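Local coordinates for SLH domain-containing protein (Pseudoflavonifractor capillosus, PDB 4OJU), which is of unknown function but belongs to the BspA-type leucine-rich repeat proteins, binds magnesium ions and may take part in protein binding, at residues 2-7 with 18-23; 81-86 with 107-112; 101-106 with 124-129. One frame throughout, in Å; residues are numbered along the deposited sequence.

Interaction 1 lies at the surface, in the N-terminal hairpin, whereas interaction 2 is buried between loops of the repeat region and interaction 3 is partly buried. Interactions 1 and 3 are both built on backbone pairing and reach the same mixed sheet, but interaction 1 is antiparallel and bulged, interaction 3 parallel; their centres are about 23 Å apart. Interaction 1 adds CH-pi contacts on two aromatic rings, while interaction 2 rests on a pair of near-parallel phenylalanines and has a single backbone bond across its segments. Interactions 2 and 3 touch: R82 bridges to E105 by a salt bridge, F108 N probably bonds to P129 O, and L83 packs on L106. Both also meet neighbouring subunits.

Interaction 1: 2-7 with 18-23; sequences ASVVES and IWFDGT
One face of the W19 indole carries V5 CG2, which stands 3.8 Å from the centroid of the six-membered ring, and V4 N lies in plane at the indole edge. The F20 ring is covered on one face by E6, whose CB sits 3.7 Å from its centroid and only 9° off the normal, while V4 CG1 abuts the edge in plane. The two contacts over ring faces are CH-pi contacts in a β-hairpin formed by strands 5-11 and 14-19, interrupted by a classic β bulge in which E6 and S7 together face I18. The carbonyl oxygen of I18 therefore takes two donors, E6 N at 2.7 Å and S7 N at 3.2 Å, while I18 N returns an almost straight bond to S7 O. Farther along, F20 N meets V4 O at 3.0 Å, nearly along the C=O axis. In E6, CG anti to the backbone N (chi1 -177°) comes over the phenyl face too, and the chain runs on extended, crossing the F20 side chain at about a right angle. A type I turn runs from W19 to G22, and D21 within it forms an Asx turn, its OD1 accepting from T23 N. W19 NE1 is hydrogen-bonded to T25 OG1. A water ties E6 to the turn, donating to E6 OE1 at 2.7 Å and to W19 O at 2.8 Å.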
ATOM      1  N   ALA A   2     -30.910  -6.410  10.025  1.00 58.14           N
ATOM      2  CA  ALA A   2     -31.916  -7.469   9.884  1.00 58.62           C
ATOM      3  C   ALA A   2     -32.607  -7.804  11.241  1.00 59.82           C
ATOM      4  O   ALA A   2     -33.593  -8.549  11.268  1.00 61.70           O
ATOM      5  CB  ALA A   2     -31.280  -8.718   9.284  1.00 59.08           C
ATOM      6  N   SER A   3     -32.102  -7.232  12.354  1.00 51.25           N
ATOM      7  CA  SER A   3     -32.666  -7.435  13.695  1.00 48.05           C
ATOM      8  C   SER A   3     -32.737  -6.087  14.453  1.00 47.95           C
ATOM      9  O   SER A   3     -32.498  -5.040  13.856  1.00 48.77           O
ATOM     10  CB  SER A   3     -31.843  -8.471  14.465  1.00 45.71           C
ATOM     11  OG  SER A   3     -32.478  -8.880  15.665  1.00 36.75           O
ATOM     12  N   VAL A   4     -33.080  -6.125  15.756  1.00 40.07           N
ATOM     13  CA  VAL A   4     -33.203  -4.975  16.667  1.00 38.95           C
ATOM     14  C   VAL A   4     -32.470  -5.340  17.973  1.00 37.36           C
ATOM     15  O   VAL A   4     -32.418  -6.521  18.314  1.00 36.29           O
ATOM     16  CB  VAL A   4     -34.719  -4.634  16.867  1.00 44.77           C
ATOM     17  CG1 VAL A   4     -35.031  -4.010  18.223  1.00 44.69           C
ATOM     18  CG2 VAL A   4     -35.216  -3.743  15.740  1.00 45.48           C
ATOM     19  N   VAL A   5     -31.863  -4.347  18.658  1.00 31.86           N
ATOM     20  CA  VAL A   5     -31.166  -4.565  19.932  1.00 30.19           C
ATOM     21  C   VAL A   5     -32.198  -4.875  21.036  1.00 33.69           C
ATOM     22  O   VAL A   5     -33.124  -4.102  21.251  1.00 35.29           O
ATOM     23  CB  VAL A   5     -30.247  -3.377  20.345  1.00 33.51           C
ATOM     24  CG1 VAL A   5     -29.619  -3.628  21.723  1.00 33.17           C
ATOM     25  CG2 VAL A   5     -29.160  -3.114  19.303  1.00 31.91           C
ATOM     26  N   GLU A   6     -32.031  -6.011  21.724  1.00 29.00           N
ATOM     27  CA  GLU A   6     -32.886  -6.381  22.856  1.00 28.73           C
ATOM     28  C   GLU A   6     -32.342  -5.748  24.120  1.00 31.12           C
ATOM     29  O   GLU A   6     -33.110  -5.184  24.877  1.00 31.13           O
ATOM     30  CB  GLU A   6     -32.985  -7.896  23.023  1.00 30.10           C
ATOM     31  CG  GLU A   6     -33.926  -8.299  24.152  1.00 38.44           C
ATOM     32  CD  GLU A   6     -34.049  -9.794  24.376  1.00 55.08           C
ATOM     33  OE1 GLU A   6     -33.038 -10.508  24.182  1.00 43.95           O
ATOM     34  OE2 GLU A   6     -35.143 -10.248  24.784  1.00 53.33           O
ATOM     35  N   SER A   7     -31.023  -5.875  24.376  1.00 28.52           N
ATOM     36  CA  SER A   7     -30.409  -5.267  25.560  1.00 29.18           C
ATOM     37  C   SER A   7     -28.924  -4.979  25.342  1.00 31.87           C
ATOM     38  O   SER A   7     -28.298  -5.517  24.428  1.00 28.75           O
ATOM     39  CB  SER A   7     -30.624  -6.121  26.813  1.00 35.10           C
ATOM     40  OG  SER A   7     -30.047  -7.412  26.725  1.00 45.28           O
ATOM     41  N   ILE A  18     -27.075  -7.222  22.544  1.00 24.77           N
ATOM     42  CA  ILE A  18     -27.731  -8.512  22.341  1.00 25.02           C
ATOM     43  C   ILE A  18     -28.924  -8.229  21.448  1.00 30.25           C
ATOM     44  O   ILE A  18     -29.762  -7.405  21.813  1.00 28.55           O
ATOM     45  CB  ILE A  18     -28.123  -9.181  23.696  1.00 28.30           C
ATOM     46  CG1 ILE A  18     -26.856  -9.517  24.516  1.00 28.68           C
ATOM     47  CG2 ILE A  18     -28.995 -10.421  23.481  1.00 29.43           C
ATOM     48  CD1 ILE A  18     -27.148  -9.732  26.011  1.00 33.08           C
ATOM     49  N   TRP A  19     -28.997  -8.926  20.304  1.00 27.63           N
ATOM     50  CA  TRP A  19     -30.029  -8.777  19.281  1.00 29.83           C
ATOM     51  C   TRP A  19     -31.172  -9.740  19.501  1.00 29.66           C
ATOM     52  O   TRP A  19     -30.969 -10.785  20.105  1.00 28.54           O
ATOM     53  CB  TRP A  19     -29.390  -9.043  17.914  1.00 30.29           C
ATOM     54  CG  TRP A  19     -28.247  -8.127  17.634  1.00 32.41           C
ATOM     55  CD1 TRP A  19     -26.923  -8.365  17.856  1.00 34.65           C
ATOM     56  CD2 TRP A  19     -28.337  -6.810  17.100  1.00 33.68           C
ATOM     57  NE1 TRP A  19     -26.187  -7.258  17.516  1.00 34.18           N
ATOM     58  CE2 TRP A  19     -27.031  -6.284  17.055  1.00 36.79           C
ATOM     59  CE3 TRP A  19     -29.401  -6.018  16.645  1.00 37.56           C
ATOM     60  CZ2 TRP A  19     -26.755  -5.007  16.553  1.00 37.17           C
ATOM     61  CZ3 TRP A  19     -29.122  -4.758  16.118  1.00 40.05           C
ATOM     62  CH2 TRP A  19     -27.813  -4.261  16.087  1.00 39.74           C
ATOM     63  N   PHE A  20     -32.369  -9.429  18.976  1.00 26.05           N
ATOM     64  CA  PHE A  20     -33.507 -10.322  19.069  1.00 26.57           C
ATOM     65  C   PHE A  20     -33.279 -11.657  18.292  1.00 32.88           C
ATOM     66  O   PHE A  20     -33.970 -12.627  18.585  1.00 31.70           O
ATOM     67  CB  PHE A  20     -34.783  -9.621  18.613  1.00 29.32           C
ATOM     68  CG  PHE A  20     -35.389  -8.779  19.718  1.00 30.64           C
ATOM     69  CD1 PHE A  20     -36.035  -9.374  20.795  1.00 33.43           C
ATOM     70  CD2 PHE A  20     -35.291  -7.390  19.691  1.00 30.57           C
ATOM     71  CE1 PHE A  20     -36.582  -8.594  21.817  1.00 33.85           C
ATOM     72  CE2 PHE A  20     -35.841  -6.612  20.715  1.00 32.18           C
ATOM     73  CZ  PHE A  20     -36.474  -7.217  21.773  1.00 31.41           C
ATOM     74  N   ASP A  21     -32.266 -11.748  17.394  1.00 31.44           N
ATOM     75  CA  ASP A  21     -31.948 -13.027  16.731  1.00 32.57           C
ATOM     76  C   ASP A  21     -31.139 -13.980  17.670  1.00 36.26           C
ATOM     77  O   ASP A  21     -30.752 -15.060  17.237  1.00 36.63           O
ATOM     78  CB  ASP A  21     -31.220 -12.814  15.391  1.00 33.66           C
ATOM     79  CG  ASP A  21     -29.780 -12.350  15.429  1.00 42.59           C
ATOM     80  OD1 ASP A  21     -29.278 -12.043  16.526  1.00 42.13           O
ATOM     81  OD2 ASP A  21     -29.158 -12.280  14.360  1.00 53.07           O
ATOM     82  N   GLY A  22     -30.910 -13.569  18.919  1.00 30.90           N
ATOM     83  CA  GLY A  22     -30.232 -14.370  19.937  1.00 30.19           C
ATOM     84  C   GLY A  22     -28.719 -14.337  19.887  1.00 30.72           C
ATOM     85  O   GLY A  22     -28.072 -15.206  20.470  1.00 30.35           O
ATOM     86  N   THR A  23     -28.138 -13.354  19.193  1.00 24.80           N
ATOM     87  CA  THR A  23     -26.685 -13.232  19.106  1.00 23.96           C
ATOM     88  C   THR A  23     -26.241 -11.907  19.723  1.00 27.39           C
ATOM     89  O   THR A  23     -27.050 -10.994  19.884  1.00 27.95           O
ATOM     90  CB  THR A  23     -26.185 -13.350  17.652  1.00 28.35           C
ATOM     91  OG1 THR A  23     -26.577 -12.188  16.927  1.00 30.36           O
ATOM     92  CG2 THR A  23     -26.679 -14.620  16.946  1.00 26.65           C
TER
HETATM   93  O   HOH W   1     -32.310 -12.143  22.148  1.00 35.98           O

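Interaction 2: 81-86 with 107-112; sequences GRLAFA and AFASCD. With MG (magnesium ion), chain H.
F85 and F108 lie side by side and point the same way, their ring planes only 3° apart. The rings are slid past one another, with centroids 5.1 Å apart, so they barely overlap; F85 CD2 comes to 3.5 Å from F108 CE1. Matching torsions put them there, since each CG is anti to its own carbonyl carbon (chi1 -63° and -66°). The row continues on to F63, which stacks with F85. At the backbone, F85 N donates to A107 O at 2.8 Å, and the same oxygen lies at the edge of the F85 ring, near its plane, so the backbone and the aromatic group of F85 both close on one carbonyl. A86 CA approaches A109 O at 3.2 Å in a CA-H...O contact, and the CB of A107 packs against G81 O. An alanine in place of F85 would remove the ring that meets both F63 and F108 and would probably loosen this buried row. At the far end D112 OD2 binds magnesium at 2.2 Å, and its OD1 receives a hydrogen bond from one of the four coordinating waters, which also pairs with S110 OG. E105 of a second subunit completes the six ligands, so the ion joins two chains. Phenylalanines recurring 22 and 23 residues apart on successive loops, aligned in a row inside the coil, fit the regular repeat of a BspA-type leucine-rich repeat solenoid.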
ATOM      1  N   GLY A  81     -16.081  -6.689  12.019  1.00 19.69           N
ATOM      2  CA  GLY A  81     -16.612  -5.509  11.364  1.00 19.70           C
ATOM      3  C   GLY A  81     -15.577  -4.553  10.811  1.00 21.47           C
ATOM      4  O   GLY A  81     -14.376  -4.672  11.070  1.00 18.68           O
ATOM      5  N   ARG A  82     -16.074  -3.578  10.074  1.00 18.08           N
ATOM      6  CA  ARG A  82     -15.281  -2.539   9.432  1.00 18.98           C
ATOM      7  C   ARG A  82     -14.458  -1.757  10.468  1.00 22.67           C
ATOM      8  O   ARG A  82     -15.003  -1.342  11.483  1.00 21.88           O
ATOM      9  CB  ARG A  82     -16.233  -1.602   8.668  1.00 19.05           C
ATOM     10  CG  ARG A  82     -15.549  -0.389   8.059  1.00 22.87           C
ATOM     11  CD  ARG A  82     -16.538   0.470   7.286  1.00 25.62           C
ATOM     12  NE  ARG A  82     -15.849   1.651   6.751  1.00 25.39           N
ATOM     13  CZ  ARG A  82     -15.820   2.832   7.359  1.00 39.72           C
ATOM     14  NH1 ARG A  82     -16.471   3.017   8.502  1.00 24.38           N
ATOM     15  NH2 ARG A  82     -15.153   3.844   6.820  1.00 28.69           N
ATOM     16  N   LEU A  83     -13.144  -1.586  10.237  1.00 19.79           N
ATOM     17  CA  LEU A  83     -12.261  -0.838  11.150  1.00 19.37           C
ATOM     18  C   LEU A  83     -12.329  -1.347  12.605  1.00 22.66           C
ATOM     19  O   LEU A  83     -12.007  -0.590  13.497  1.00 23.07           O
ATOM     20  CB  LEU A  83     -12.632   0.674  11.107  1.00 19.50           C
ATOM     21  CG  LEU A  83     -12.368   1.392   9.802  1.00 23.71           C
ATOM     22  CD1 LEU A  83     -13.067   2.742   9.754  1.00 24.45           C
ATOM     23  CD2 LEU A  83     -10.881   1.633   9.612  1.00 23.83           C
ATOM     24  N   ALA A  84     -12.711  -2.609  12.848  1.00 19.24           N
ATOM     25  CA  ALA A  84     -12.871  -3.124  14.224  1.00 19.63           C
ATOM     26  C   ALA A  84     -11.614  -2.938  15.064  1.00 23.82           C
ATOM     27  O   ALA A  84     -11.710  -2.546  16.218  1.00 22.96           O
ATOM     28  CB  ALA A  84     -13.261  -4.598  14.204  1.00 20.15           C
ATOM     29  N   PHE A  85     -10.428  -3.196  14.480  1.00 20.90           N
ATOM     30  CA  PHE A  85      -9.160  -3.048  15.202  1.00 21.06           C
ATOM     31  C   PHE A  85      -8.247  -2.016  14.541  1.00 25.17           C
ATOM     32  O   PHE A  85      -7.026  -2.084  14.699  1.00 26.45           O
ATOM     33  CB  PHE A  85      -8.432  -4.395  15.271  1.00 21.48           C
ATOM     34  CG  PHE A  85      -9.193  -5.444  16.028  1.00 21.68           C
ATOM     35  CD1 PHE A  85      -9.081  -5.544  17.408  1.00 23.67           C
ATOM     36  CD2 PHE A  85     -10.025  -6.337  15.361  1.00 21.21           C
ATOM     37  CE1 PHE A  85      -9.782  -6.520  18.106  1.00 23.23           C
ATOM     38  CE2 PHE A  85     -10.713  -7.324  16.060  1.00 23.17           C
ATOM     39  CZ  PHE A  85     -10.618  -7.384  17.432  1.00 21.93           C
ATOM     40  N   ALA A  86      -8.813  -1.071  13.821  1.00 19.45           N
ATOM     41  CA  ALA A  86      -7.977  -0.117  13.115  1.00 19.70           C
ATOM     42  C   ALA A  86      -7.281   0.876  14.031  1.00 24.40           C
ATOM     43  O   ALA A  86      -7.823   1.234  15.084  1.00 24.82           O
ATOM     44  CB  ALA A  86      -8.819   0.629  12.105  1.00 20.30           C
ATOM     45  N   ALA A 107     -10.472  -3.901   8.756  1.00 19.13           N
ATOM     46  CA  ALA A 107     -10.612  -4.418  10.133  1.00 18.99           C
ATOM     47  C   ALA A 107      -9.287  -4.354  10.914  1.00 22.75           C
ATOM     48  O   ALA A 107      -9.304  -4.116  12.114  1.00 20.81           O
ATOM     49  CB  ALA A 107     -11.129  -5.850  10.106  1.00 19.44           C
ATOM     50  N   PHE A 108      -8.140  -4.510  10.228  1.00 19.93           N
ATOM     51  CA  PHE A 108      -6.830  -4.418  10.887  1.00 20.15           C
ATOM     52  C   PHE A 108      -6.012  -3.341  10.181  1.00 24.96           C
ATOM     53  O   PHE A 108      -4.812  -3.509   9.946  1.00 25.74           O
ATOM     54  CB  PHE A 108      -6.107  -5.795  10.867  1.00 21.32           C
ATOM     55  CG  PHE A 108      -6.824  -6.836  11.690  1.00 21.78           C
ATOM     56  CD1 PHE A 108      -6.634  -6.908  13.065  1.00 23.71           C
ATOM     57  CD2 PHE A 108      -7.728  -7.713  11.096  1.00 22.51           C
ATOM     58  CE1 PHE A 108      -7.314  -7.861  13.830  1.00 24.32           C
ATOM     59  CE2 PHE A 108      -8.422  -8.656  11.867  1.00 25.08           C
ATOM     60  CZ  PHE A 108      -8.228  -8.703  13.230  1.00 23.43           C
ATOM     61  N   ALA A 109      -6.666  -2.236   9.817  1.00 21.16           N
ATOM     62  CA  ALA A 109      -6.011  -1.163   9.071  1.00 21.75           C
ATOM     63  C   ALA A 109      -5.120  -0.286   9.932  1.00 25.39           C
ATOM     64  O   ALA A 109      -5.437  -0.017  11.092  1.00 23.98           O
ATOM     65  CB  ALA A 109      -7.049  -0.293   8.378  1.00 22.58           C
ATOM     66  N   SER A 110      -4.008   0.189   9.347  1.00 22.03           N
ATOM     67  CA  SER A 110      -3.051   1.088  10.012  1.00 22.47           C
ATOM     68  C   SER A 110      -2.647   0.600  11.442  1.00 25.84           C
ATOM     69  O   SER A 110      -2.676   1.379  12.407  1.00 22.73           O
ATOM     70  CB  SER A 110      -3.639   2.502  10.066  1.00 25.11           C
ATOM     71  OG  SER A 110      -2.748   3.474  10.586  1.00 29.40           O
ATOM     72  N   CYS A 111      -2.321  -0.701  11.562  1.00 22.25           N
ATOM     73  CA  CYS A 111      -1.826  -1.370  12.777  1.00 22.25           C
ATOM     74  C   CYS A 111      -0.359  -1.601  12.512  1.00 27.13           C
ATOM     75  O   CYS A 111       0.029  -2.653  12.004  1.00 25.37           O
ATOM     76  CB  CYS A 111      -2.574  -2.684  13.026  1.00 21.98           C
ATOM     77  SG  CYS A 111      -4.282  -2.467  13.562  1.00 25.22           S
ATOM     78  N   ASP A 112       0.450  -0.615  12.815  1.00 26.67           N
ATOM     79  CA  ASP A 112       1.852  -0.598  12.412  1.00 28.55           C
ATOM     80  C   ASP A 112       2.753  -1.581  13.154  1.00 33.91           C
ATOM     81  O   ASP A 112       3.836  -1.852  12.647  1.00 35.03           O
ATOM     82  CB  ASP A 112       2.402   0.835  12.482  1.00 31.95           C
ATOM     83  CG  ASP A 112       1.665   1.810  11.566  1.00 40.70           C
ATOM     84  OD1 ASP A 112       0.997   1.344  10.593  1.00 37.42           O
ATOM     85  OD2 ASP A 112       1.812   3.032  11.769  1.00 41.92           O
TER
HETATM   86 MG    MG H 204       1.065   4.818  10.688  1.00 45.64          MG
HETATM   87  O   HOH W   2      -0.314   3.723   9.595  1.00 31.38           O
HETATM   88  O   HOH W   3       0.010   5.251  12.371  1.00 41.31           O
HETATM   89  O   HOH W   4       2.617   6.129  11.673  1.00 43.53           O
HETATM   90  O   HOH W   5       2.469   4.776   9.020  1.00 38.81           O

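Interaction 3: 101-106 with 124-129; sequences IYINEL and EKMDNP
Strands 102-103 and 125-127 run parallel, and most main-chain polar groups between them are paired. I101 O receives E124 N at 2.8 Å on a lone pair and a weak bond from K125 N. I103 uses both its groups: its N donates to K125 O at 3.2 Å, and its O takes D127 N at 3.0 Å, nearly along the C=O axis. Past the strands, L106 N reaches N128 O at 2.9 Å, the donor standing 44° above the carbonyl plane. One water gathers the polar ends beside them, accepting from E105 N and donating to N104 OD1 and to D127 OD2 (2.5 Å). N104 ND2 bonds to I80 O, so the amide orientation is set at both its ends. A second water, between Y102 OH and E124 OE1, links the segments at the other end. On the face that carries I103 and M126, I103 CG2 packs on P129 CB at 3.6 Å. K125, M126 and D127 pair antiparallel with a third subunit, carrying the sheet across the interface. With OD2 accepting from the water and OD1 bonded to T138 OG1 of the third subunit, the D127 carboxylate is held at both oxygens, which would be consistent with its being ionised.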
ATOM      1  N   ILE A 101     -15.816 -16.312   9.407  1.00 21.78           N
ATOM      2  CA  ILE A 101     -16.123 -16.420   7.977  1.00 22.38           C
ATOM      3  C   ILE A 101     -15.700 -15.159   7.222  1.00 26.96           C
ATOM      4  O   ILE A 101     -15.199 -15.262   6.100  1.00 28.29           O
ATOM      5  CB  ILE A 101     -17.645 -16.697   7.761  1.00 26.03           C
ATOM      6  CG1 ILE A 101     -18.163 -17.927   8.568  1.00 28.10           C
ATOM      7  CG2 ILE A 101     -18.009 -16.818   6.263  1.00 27.89           C
ATOM      8  CD1 ILE A 101     -17.552 -19.330   8.190  1.00 34.49           C
ATOM      9  N   TYR A 102     -15.970 -13.981   7.809  1.00 24.14           N
ATOM     10  CA  TYR A 102     -15.746 -12.699   7.159  1.00 24.29           C
ATOM     11  C   TYR A 102     -14.861 -11.754   7.932  1.00 25.65           C
ATOM     12  O   TYR A 102     -15.031 -11.580   9.129  1.00 24.56           O
ATOM     13  CB  TYR A 102     -17.093 -11.980   6.965  1.00 28.57           C
ATOM     14  CG  TYR A 102     -18.097 -12.768   6.175  1.00 34.47           C
ATOM     15  CD1 TYR A 102     -17.923 -12.983   4.812  1.00 36.99           C
ATOM     16  CD2 TYR A 102     -19.228 -13.307   6.787  1.00 36.84           C
ATOM     17  CE1 TYR A 102     -18.842 -13.727   4.076  1.00 39.43           C
ATOM     18  CE2 TYR A 102     -20.178 -14.015   6.051  1.00 38.85           C
ATOM     19  CZ  TYR A 102     -19.968 -14.243   4.701  1.00 45.65           C
ATOM     20  OH  TYR A 102     -20.878 -14.986   3.982  1.00 49.65           O
ATOM     21  N   ILE A 103     -13.960 -11.087   7.225  1.00 21.92           N
ATOM     22  CA  ILE A 103     -13.126 -10.018   7.760  1.00 20.44           C
ATOM     23  C   ILE A 103     -13.462  -8.812   6.911  1.00 22.14           C
ATOM     24  O   ILE A 103     -13.148  -8.798   5.709  1.00 22.11           O
ATOM     25  CB  ILE A 103     -11.613 -10.323   7.828  1.00 22.50           C
ATOM     26  CG1 ILE A 103     -11.357 -11.690   8.540  1.00 21.47           C
ATOM     27  CG2 ILE A 103     -10.910  -9.145   8.571  1.00 21.69           C
ATOM     28  CD1 ILE A 103      -9.830 -12.154   8.622  1.00 24.62           C
ATOM     29  N   ASN A 104     -14.190  -7.853   7.501  1.00 18.86           N
ATOM     30  CA  ASN A 104     -14.676  -6.683   6.774  1.00 19.46           C
ATOM     31  C   ASN A 104     -13.596  -5.681   6.517  1.00 23.96           C
ATOM     32  O   ASN A 104     -12.493  -5.769   7.047  1.00 22.23           O
ATOM     33  CB  ASN A 104     -15.850  -6.025   7.482  1.00 21.51           C
ATOM     34  CG  ASN A 104     -17.125  -6.771   7.215  1.00 46.81           C
ATOM     35  OD1 ASN A 104     -17.787  -6.566   6.207  1.00 54.04           O
ATOM     36  ND2 ASN A 104     -17.438  -7.721   8.042  1.00 35.20           N
ATOM     37  N   GLU A 105     -13.927  -4.710   5.677  1.00 23.14           N
ATOM     38  CA  GLU A 105     -12.998  -3.722   5.187  1.00 23.29           C
ATOM     39  C   GLU A 105     -12.223  -3.029   6.313  1.00 25.52           C
ATOM     40  O   GLU A 105     -12.796  -2.598   7.322  1.00 22.65           O
ATOM     41  CB  GLU A 105     -13.732  -2.724   4.281  1.00 25.96           C
ATOM     42  CG  GLU A 105     -13.873  -1.294   4.759  1.00 43.65           C
ATOM     43  CD  GLU A 105     -14.674  -0.398   3.831  1.00 65.26           C
ATOM     44  OE1 GLU A 105     -14.832  -0.741   2.637  1.00 69.31           O
ATOM     45  OE2 GLU A 105     -15.156   0.650   4.306  1.00 47.54           O
ATOM     46  N   LEU A 106     -10.901  -2.950   6.133  1.00 21.13           N
ATOM     47  CA  LEU A 106     -10.000  -2.214   7.001  1.00 19.76           C
ATOM     48  C   LEU A 106     -10.056  -2.663   8.480  1.00 23.51           C
ATOM     49  O   LEU A 106      -9.699  -1.880   9.369  1.00 22.98           O
ATOM     50  CB  LEU A 106     -10.334  -0.710   6.886  1.00 20.00           C
ATOM     51  CG  LEU A 106     -10.318  -0.086   5.492  1.00 24.53           C
ATOM     52  CD1 LEU A 106     -10.894   1.340   5.529  1.00 25.66           C
ATOM     53  CD2 LEU A 106      -8.918  -0.058   4.964  1.00 26.47           C
ATOM     54  N   GLU A 124     -13.897 -17.186   4.485  1.00 22.77           N
ATOM     55  CA  GLU A 124     -14.305 -17.303   3.084  1.00 23.01           C
ATOM     56  C   GLU A 124     -14.015 -16.049   2.292  1.00 27.25           C
ATOM     57  O   GLU A 124     -13.831 -16.123   1.075  1.00 27.23           O
ATOM     58  CB  GLU A 124     -15.820 -17.579   3.029  1.00 24.64           C
ATOM     59  CG  GLU A 124     -16.154 -18.970   3.529  1.00 29.78           C
ATOM     60  CD  GLU A 124     -17.628 -19.293   3.592  1.00 40.81           C
ATOM     61  OE1 GLU A 124     -18.419 -18.633   2.879  1.00 38.32           O
ATOM     62  OE2 GLU A 124     -17.998 -20.191   4.379  1.00 36.48           O
ATOM     63  N   LYS A 125     -14.019 -14.897   2.963  1.00 23.38           N
ATOM     64  CA  LYS A 125     -13.904 -13.613   2.294  1.00 23.72           C
ATOM     65  C   LYS A 125     -13.253 -12.572   3.195  1.00 25.57           C
ATOM     66  O   LYS A 125     -13.608 -12.432   4.367  1.00 25.59           O
ATOM     67  CB  LYS A 125     -15.348 -13.161   1.928  1.00 27.34           C
ATOM     68  CG  LYS A 125     -15.503 -11.911   1.097  1.00 42.76           C
ATOM     69  CD  LYS A 125     -16.996 -11.628   0.884  1.00 46.42           C
ATOM     70  CE  LYS A 125     -17.273 -10.213   0.451  1.00 58.10           C
ATOM     71  NZ  LYS A 125     -18.726  -9.906   0.498  1.00 71.98           N
HETATM   72  N   MSE A 126     -12.360 -11.780   2.583  1.00 21.49           N
HETATM   73  CA  MSE A 126     -11.666 -10.653   3.218  1.00 21.35           C
HETATM   74  C   MSE A 126     -11.752  -9.426   2.334  1.00 26.19           C
HETATM   75  O   MSE A 126     -11.350  -9.516   1.176  1.00 24.21           O
HETATM   76  CB  MSE A 126     -10.177 -10.981   3.465  1.00 22.68           C
HETATM   77  CG  MSE A 126      -9.956 -12.148   4.421  1.00 29.48           C
HETATM   78 SE   MSE A 126      -8.046 -12.318   4.801  0.75 38.02          SE
HETATM   79  CE  MSE A 126      -7.252 -12.353   3.021  1.00 34.66           C
ATOM     80  N   ASP A 127     -12.293  -8.300   2.860  1.00 25.02           N
ATOM     81  CA  ASP A 127     -12.335  -6.982   2.178  1.00 26.73           C
ATOM     82  C   ASP A 127     -11.151  -6.176   2.723  1.00 31.65           C
ATOM     83  O   ASP A 127     -11.179  -5.879   3.907  1.00 31.44           O
ATOM     84  CB  ASP A 127     -13.682  -6.278   2.464  1.00 29.49           C
ATOM     85  CG  ASP A 127     -14.920  -7.092   2.128  1.00 44.43           C
ATOM     86  OD1 ASP A 127     -14.785  -8.128   1.477  1.00 45.60           O
ATOM     87  OD2 ASP A 127     -16.019  -6.694   2.544  1.00 57.61           O
ATOM     88  N   ASN A 128     -10.062  -5.926   1.920  1.00 30.86           N
ATOM     89  CA  ASN A 128      -8.753  -5.315   2.320  1.00 27.91           C
ATOM     90  C   ASN A 128      -8.692  -4.896   3.812  1.00 27.35           C
ATOM     91  O   ASN A 128      -8.870  -3.730   4.167  1.00 26.67           O
ATOM     92  CB  ASN A 128      -8.298  -4.165   1.427  1.00 26.13           C
ATOM     93  CG  ASN A 128      -6.834  -3.805   1.642  1.00 30.26           C
ATOM     94  OD1 ASN A 128      -6.114  -4.373   2.488  1.00 25.44           O
ATOM     95  ND2 ASN A 128      -6.342  -2.882   0.866  1.00 26.71           N
ATOM     96  N   PRO A 129      -8.452  -5.874   4.706  1.00 21.40           N
ATOM     97  CA  PRO A 129      -8.439  -5.557   6.142  1.00 19.64           C
ATOM     98  C   PRO A 129      -7.120  -4.961   6.618  1.00 23.56           C
ATOM     99  O   PRO A 129      -7.067  -4.490   7.735  1.00 22.78           O
ATOM    100  CB  PRO A 129      -8.641  -6.940   6.803  1.00 19.93           C
ATOM    101  CG  PRO A 129      -9.056  -7.889   5.641  1.00 24.95           C
ATOM    102  CD  PRO A 129      -8.303  -7.329   4.488  1.00 22.21           C
TER
HETATM  103  O   HOH W   6     -19.151 -16.215   2.183  1.00 55.25           O
HETATM  104  O   HOH W   7     -16.458  -5.061   4.346  1.00 26.96           O